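Local coordinates for thioesterase domain-containing protein (PDB 1ZKI) that is a hotdog-fold thioesterase that probably hydrolyses acyl-coenzyme A thioesters, at residues Val31-Leu36 with Arg95-Val100; Val60-Ala65 with Leu108-Glu113. One frame throughout, in Å; residues are numbered along the deposited sequence. Where two conformers were deposited one is given.

Overall arrangement
Contact 1 pairs strand 31-37 with strand 93-103, and contact 2 lays helix 51-70 on the next strand of the same sheet, 107-116; their centres are about 7 Å apart. The sheet itself joins them through two probable hydrogen bonds: Arg99 N reaches Glu111 O at 2.9 Å and Val97 N reaches Glu113 O at 3.0 Å. Thr61, beside Met62 of contact 2, packs onto contact 1, with its OG1 3.2 Å from Val34 CB and its CG2 3.4 Å from Ala32 O. The helix thus lies against strands 31-37, 93-103 and 107-116. In hotdog thioesterases the active site generally forms at the subunit interface; Val109 and Glu111 touch the second subunit, which alone does not make them catalytic.

Contact 1. Residues Val31-Leu36 with Arg95-Val100; sequences VAEVRL and RCVARV
The Arg95 guanidinium has Arg35 CD over one face and Glu33 OE2 at its edge, where NH1 donates a hydrogen bond of 2.9 Å to OE2 within a salt bridge. That carboxylate oxygen is met from above its own plane, and the two flat groups are turned 58° apart. A bend in Arg95, chi2 -69°, sets CD beside the neighbouring strand, and NE passes 3.4 Å from Arg35 CB. The two guanidinium planes stand 82° apart, with Arg95 NH2 at the edge of the Arg35 group and 4.0 Å from Arg35 NE. This closeness of like charges is probably eased by Glu93, whose OE2 bridges to the NE of both arginines, while Asp23 takes Arg35 NH2. At the other end, in one of two conformers and so with some doubt, Val31 CG2 lies over the Arg99 guanidinium, nearer edge than centre, and 3.9 Å from Val97 CG1. Val97 CG2 meets the extended Glu33 chain, touching its CG at 4.0 Å.

Ala32, Val34, Cys96 and Ala98 point to the opposite face, where Val34 and Cys96 pack on Leu57 and Thr61 of helix 51-70. Ala32 N to Ala98 O, at 3.0 Å, and Cys96 N to Val34 O, at 2.9 Å, are each matched by the reciprocal backbone bond. Between these hydrogen-bonded pairs, Glu33 CA faces Cys96 O at 3.1 Å in a CA-H...O contact. An antiparallel sheet wrapped around a long central helix is the hallmark of the hotdog fold; here these two strands turn small apolar residues to that helix.

Contact 2. Residues Val60-Ala65 with Leu108-Glu113; sequences VTMGLA and LVVEAE
Selenomethionine Met62 holds CG anti to its carbonyl carbon (chi1 -70°), and an extended chain, with chi3 at 161°, takes CE across to strand 108-113. Val110 has CG1 anti to its backbone N, and this branch meets Met62 CG at 3.7 Å; the two side chains run alongside with opposite headings. Beyond the selenium, Met62 CE reaches the backbone, lying 3.6 Å from Val110 O and 3.8 Å from Ala112 N, and it also touches Ala112 CB at 3.9 Å. One turn along the helix, Ala65 adds a looser contact, its CB 4.4 Å from Val110 CG1.

Phe128 of strand 119-130 also packs on Met62, while Cys66 touches Val110 and Met58 touches Ala112, extending the apolar layer along the helix. Glu111 points away from the helix, and its OE1 forms a salt bridge with Lys123 of the second subunit as well as with Lys123 of its own chain. The helix wrapped by the sheet is the core of the hotdog fold. No hydrogen bond links the two segments: helix and strand meet here through nondirectional apolar packing, and the charge of Glu111 lies on the other side of the strand, toward the second subunit.

Contact 1. Residues Val31-Leu36 with Arg95-Val100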
loop_
_atom_site.group_PDB
_atom_site.type_symbol
_atom_site.label_atom_id
_atom_site.label_comp_id
_atom_site.label_asym_id
_atom_site.label_seq_id
_atom_site.Cartn_x
_atom_site.Cartn_y
_atom_site.Cartn_z
ATOM N N VAL A 31 -6.118 -4.229 -13.505
ATOM C CA VAL A 31 -4.658 -4.178 -13.401
ATOM C C VAL A 31 -4.089 -3.494 -14.652
ATOM O O VAL A 31 -4.609 -3.670 -15.761
ATOM C CB VAL A 31 -4.043 -5.605 -13.162
ATOM C CG1 VAL A 31 -4.415 -6.567 -14.279
ATOM C CG2 VAL A 31 -2.520 -5.558 -12.974
ATOM N N ALA A 32 -3.041 -2.693 -14.464
ATOM C CA ALA A 32 -2.380 -2.020 -15.573
ATOM C C ALA A 32 -0.884 -1.958 -15.356
ATOM O O ALA A 32 -0.419 -1.997 -14.215
ATOM C CB ALA A 32 -2.952 -0.608 -15.758
ATOM N N GLU A 33 -0.138 -1.878 -16.453
ATOM C CA GLU A 33 1.302 -1.685 -16.389
ATOM C C GLU A 33 1.678 -0.549 -17.323
ATOM O O GLU A 33 1.201 -0.486 -18.459
ATOM C CB GLU A 33 2.080 -2.956 -16.774
ATOM C CG GLU A 33 3.612 -2.745 -16.711
ATOM C CD GLU A 33 4.431 -4.019 -16.885
ATOM O OE1 GLU A 33 3.855 -5.132 -16.836
ATOM O OE2 GLU A 33 5.667 -3.900 -17.074
ATOM N N VAL A 34 2.546 0.329 -16.828
ATOM C CA VAL A 34 3.052 1.475 -17.591
ATOM C C VAL A 34 4.577 1.530 -17.434
ATOM O O VAL A 34 5.089 1.232 -16.348
ATOM C CB VAL A 34 2.377 2.792 -17.074
ATOM C CG1 VAL A 34 2.946 4.016 -17.747
ATOM C CG2 VAL A 34 0.848 2.731 -17.252
ATOM N N ARG A 35 5.297 1.895 -18.498
ATOM C CA ARG A 35 6.762 2.013 -18.423
ATOM C C ARG A 35 7.163 3.474 -18.507
ATOM O O ARG A 35 6.427 4.294 -19.074
ATOM C CB ARG A 35 7.456 1.194 -19.529
ATOM C CG ARG A 35 7.197 1.678 -20.922
ATOM C CD ARG A 35 7.892 0.800 -21.991
ATOM N NE ARG A 35 9.347 1.009 -22.066
ATOM C CZ ARG A 35 9.952 1.954 -22.786
ATOM N NH1 ARG A 35 11.283 2.047 -22.782
ATOM N NH2 ARG A 35 9.239 2.829 -23.507
ATOM N N LEU A 36 8.331 3.785 -17.950
ATOM C CA LEU A 36 8.887 5.138 -17.956
ATOM C C LEU A 36 10.396 5.039 -18.124
ATOM O O LEU A 36 11.091 4.657 -17.181
ATOM C CB LEU A 36 8.542 5.907 -16.670
ATOM C CG LEU A 36 9.167 7.316 -16.520
ATOM C CD1 LEU A 36 8.878 8.194 -17.755
ATOM C CD2 LEU A 36 8.671 8.003 -15.211
ATOM N N ARG A 95 9.091 0.141 -14.437
ATOM C CA ARG A 95 7.755 -0.355 -14.728
ATOM C C ARG A 95 6.908 -0.156 -13.500
ATOM O O ARG A 95 7.351 -0.442 -12.399
ATOM C CB ARG A 95 7.802 -1.852 -15.085
ATOM C CG ARG A 95 8.647 -2.185 -16.310
ATOM C CD ARG A 95 7.971 -1.648 -17.540
ATOM N NE ARG A 95 8.697 -1.876 -18.788
ATOM C CZ ARG A 95 8.319 -2.736 -19.722
ATOM N NH1 ARG A 95 7.240 -3.503 -19.537
ATOM N NH2 ARG A 95 9.019 -2.822 -20.848
ATOM N N CYS A 96 5.701 0.353 -13.705
ATOM C CA CYS A 96 4.711 0.435 -12.638
ATOM C C CYS A 96 3.583 -0.533 -12.942
ATOM O O CYS A 96 3.056 -0.556 -14.065
ATOM C CB CYS A 96 4.180 1.849 -12.517
ATOM S SG CYS A 96 2.922 2.004 -11.198
ATOM N N VAL A 97 3.234 -1.353 -11.952
ATOM C CA VAL A 97 2.044 -2.199 -12.040
ATOM C C VAL A 97 1.079 -1.767 -10.938
ATOM O O VAL A 97 1.468 -1.696 -9.761
ATOM C CB VAL A 97 2.392 -3.697 -11.893
ATOM C CG1 VAL A 97 1.114 -4.547 -11.919
ATOM C CG2 VAL A 97 3.363 -4.114 -13.005
ATOM N N ALA A 98 -0.161 -1.463 -11.326
ATOM C CA ALA A 98 -1.184 -1.053 -10.381
ATOM C C ALA A 98 -2.317 -2.074 -10.414
ATOM O O ALA A 98 -2.608 -2.660 -11.465
ATOM C CB ALA A 98 -1.714 0.341 -10.715
ATOM N N ARG A 99 -2.941 -2.279 -9.254
ATOM C CA ARG A 99 -3.970 -3.286 -9.088
ATOM C C ARG A 99 -5.101 -2.723 -8.241
ATOM O O ARG A 99 -4.864 -2.253 -7.123
ATOM C CB ARG A 99 -3.358 -4.502 -8.389
ATOM C CG ARG A 99 -4.266 -5.707 -8.304
ATOM C CD ARG A 99 -3.485 -6.911 -7.722
ATOM N NE ARG A 99 -2.292 -7.193 -8.531
ATOM C CZ ARG A 99 -2.264 -7.967 -9.622
ATOM N NH1 ARG A 99 -3.365 -8.582 -10.059
ATOM N NH2 ARG A 99 -1.120 -8.131 -10.284
ATOM N N VAL A 100 -6.317 -2.767 -8.771
ATOM C CA VAL A 100 -7.503 -2.394 -8.002
ATOM C C VAL A 100 -7.735 -3.434 -6.890
ATOM O O VAL A 100 -7.860 -4.649 -7.163
ATOM C CB VAL A 100 -8.751 -2.323 -8.911
ATOM C CG1 VAL A 100 -9.981 -1.992 -8.098
ATOM C CG2 VAL A 100 -8.541 -1.277 -10.046
#

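Contact 2. Residues Val60-Ala65 with Leu108-Glu113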
loop_
_atom_site.group_PDB
_atom_site.type_symbol
_atom_site.label_atom_id
_atom_site.label_comp_id
_atom_site.label_asym_id
_atom_site.label_seq_id
_atom_site.Cartn_x
_atom_site.Cartn_y
_atom_site.Cartn_z
ATOM N N VAL A 60 -0.838 7.700 -13.037
ATOM C CA VAL A 60 -1.333 7.306 -14.352
ATOM C C VAL A 60 -1.658 5.812 -14.421
ATOM O O VAL A 60 -2.706 5.431 -14.941
ATOM C CB VAL A 60 -0.376 7.747 -15.470
ATOM C CG1 VAL A 60 -0.733 7.088 -16.803
ATOM C CG2 VAL A 60 -0.404 9.312 -15.590
ATOM N N THR A 61 -0.752 4.981 -13.915
ATOM C CA THR A 61 -0.968 3.529 -13.905
ATOM C C THR A 61 -2.209 3.158 -13.077
ATOM O O THR A 61 -3.006 2.322 -13.484
ATOM C CB THR A 61 0.268 2.772 -13.360
ATOM O OG1 THR A 61 1.445 3.266 -14.014
ATOM C CG2 THR A 61 0.137 1.271 -13.661
HETATM N N MSE A 62 -2.353 3.780 -11.907
HETATM C CA MSE A 62 -3.540 3.563 -11.076
HETATM C C MSE A 62 -4.827 3.969 -11.802
HETATM O O MSE A 62 -5.807 3.251 -11.739
HETATM C CB MSE A 62 -3.409 4.308 -9.751
HETATM C CG MSE A 62 -2.374 3.720 -8.822
HETATM SE SE MSE A 62 -2.339 4.946 -7.241
HETATM C CE MSE A 62 -1.491 3.729 -5.982
ATOM N N GLY A 63 -4.815 5.104 -12.509
ATOM C CA GLY A 63 -5.986 5.530 -13.284
ATOM C C GLY A 63 -6.383 4.511 -14.349
ATOM O O GLY A 63 -7.572 4.238 -14.556
ATOM N N LEU A 64 -5.376 3.961 -15.026
ATOM C CA LEU A 64 -5.587 2.959 -16.066
ATOM C C LEU A 64 -6.110 1.644 -15.484
ATOM O O LEU A 64 -6.967 0.991 -16.075
ATOM C CB LEU A 64 -4.289 2.753 -16.851
ATOM C CG LEU A 64 -3.924 3.877 -17.837
ATOM C CD1 LEU A 64 -2.578 3.540 -18.517
ATOM C CD2 LEU A 64 -5.028 4.086 -18.880
ATOM N N ALA A 65 -5.597 1.257 -14.311
ATOM C CA ALA A 65 -6.129 0.091 -13.602
ATOM C C ALA A 65 -7.603 0.305 -13.267
ATOM O O ALA A 65 -8.414 -0.589 -13.470
ATOM C CB ALA A 65 -5.318 -0.201 -12.327
ATOM N N LEU A 108 -12.909 3.503 -5.423
ATOM C CA LEU A 108 -12.020 2.395 -5.698
ATOM C C LEU A 108 -10.741 2.592 -4.897
ATOM O O LEU A 108 -10.272 3.714 -4.732
ATOM C CB LEU A 108 -11.679 2.288 -7.189
ATOM C CG LEU A 108 -12.781 2.221 -8.249
ATOM C CD1 LEU A 108 -13.056 3.618 -8.807
ATOM C CD2 LEU A 108 -12.377 1.276 -9.362
ATOM N N VAL A 109 -10.196 1.494 -4.386
ATOM C CA VAL A 109 -8.893 1.512 -3.741
ATOM C C VAL A 109 -7.914 0.769 -4.640
ATOM O O VAL A 109 -8.218 -0.337 -5.143
ATOM C CB VAL A 109 -8.936 0.849 -2.364
ATOM C CG1 VAL A 109 -7.577 0.965 -1.660
ATOM C CG2 VAL A 109 -10.046 1.477 -1.512
ATOM N N VAL A 110 -6.739 1.362 -4.821
ATOM C CA VAL A 110 -5.748 0.830 -5.760
ATOM C C VAL A 110 -4.371 0.862 -5.118
ATOM O O VAL A 110 -4.076 1.790 -4.348
ATOM C CB VAL A 110 -5.691 1.675 -7.079
ATOM C CG1 VAL A 110 -4.828 0.985 -8.146
ATOM C CG2 VAL A 110 -7.079 1.934 -7.624
ATOM N N GLU A 111 -3.557 -0.171 -5.371
ATOM C CA GLU A 111 -2.162 -0.150 -4.939
ATOM C C GLU A 111 -1.282 -0.198 -6.172
ATOM O O GLU A 111 -1.755 -0.568 -7.255
ATOM C CB GLU A 111 -1.836 -1.322 -4.003
ATOM C CG GLU A 111 -1.876 -2.685 -4.671
ATOM C CD GLU A 111 -1.306 -3.823 -3.785
ATOM O OE1 GLU A 111 -0.666 -3.538 -2.748
ATOM O OE2 GLU A 111 -1.501 -5.002 -4.142
ATOM N N ALA A 112 -0.018 0.187 -6.026
ATOM C CA ALA A 112 0.906 0.129 -7.162
ATOM C C ALA A 112 2.329 -0.025 -6.677
ATOM O O ALA A 112 2.651 0.364 -5.552
ATOM C CB ALA A 112 0.766 1.364 -8.062
ATOM N N GLU A 113 3.170 -0.641 -7.502
ATOM C CA GLU A 113 4.588 -0.727 -7.215
ATOM C C GLU A 113 5.356 -0.327 -8.463
ATOM O O GLU A 113 4.887 -0.546 -9.591
ATOM C CB GLU A 113 5.006 -2.135 -6.752
ATOM C CG GLU A 113 4.762 -3.213 -7.766
ATOM C CD GLU A 113 5.428 -4.542 -7.393
ATOM O OE1 GLU A 113 5.558 -5.400 -8.291
ATOM O OE2 GLU A 113 5.840 -4.709 -6.225
#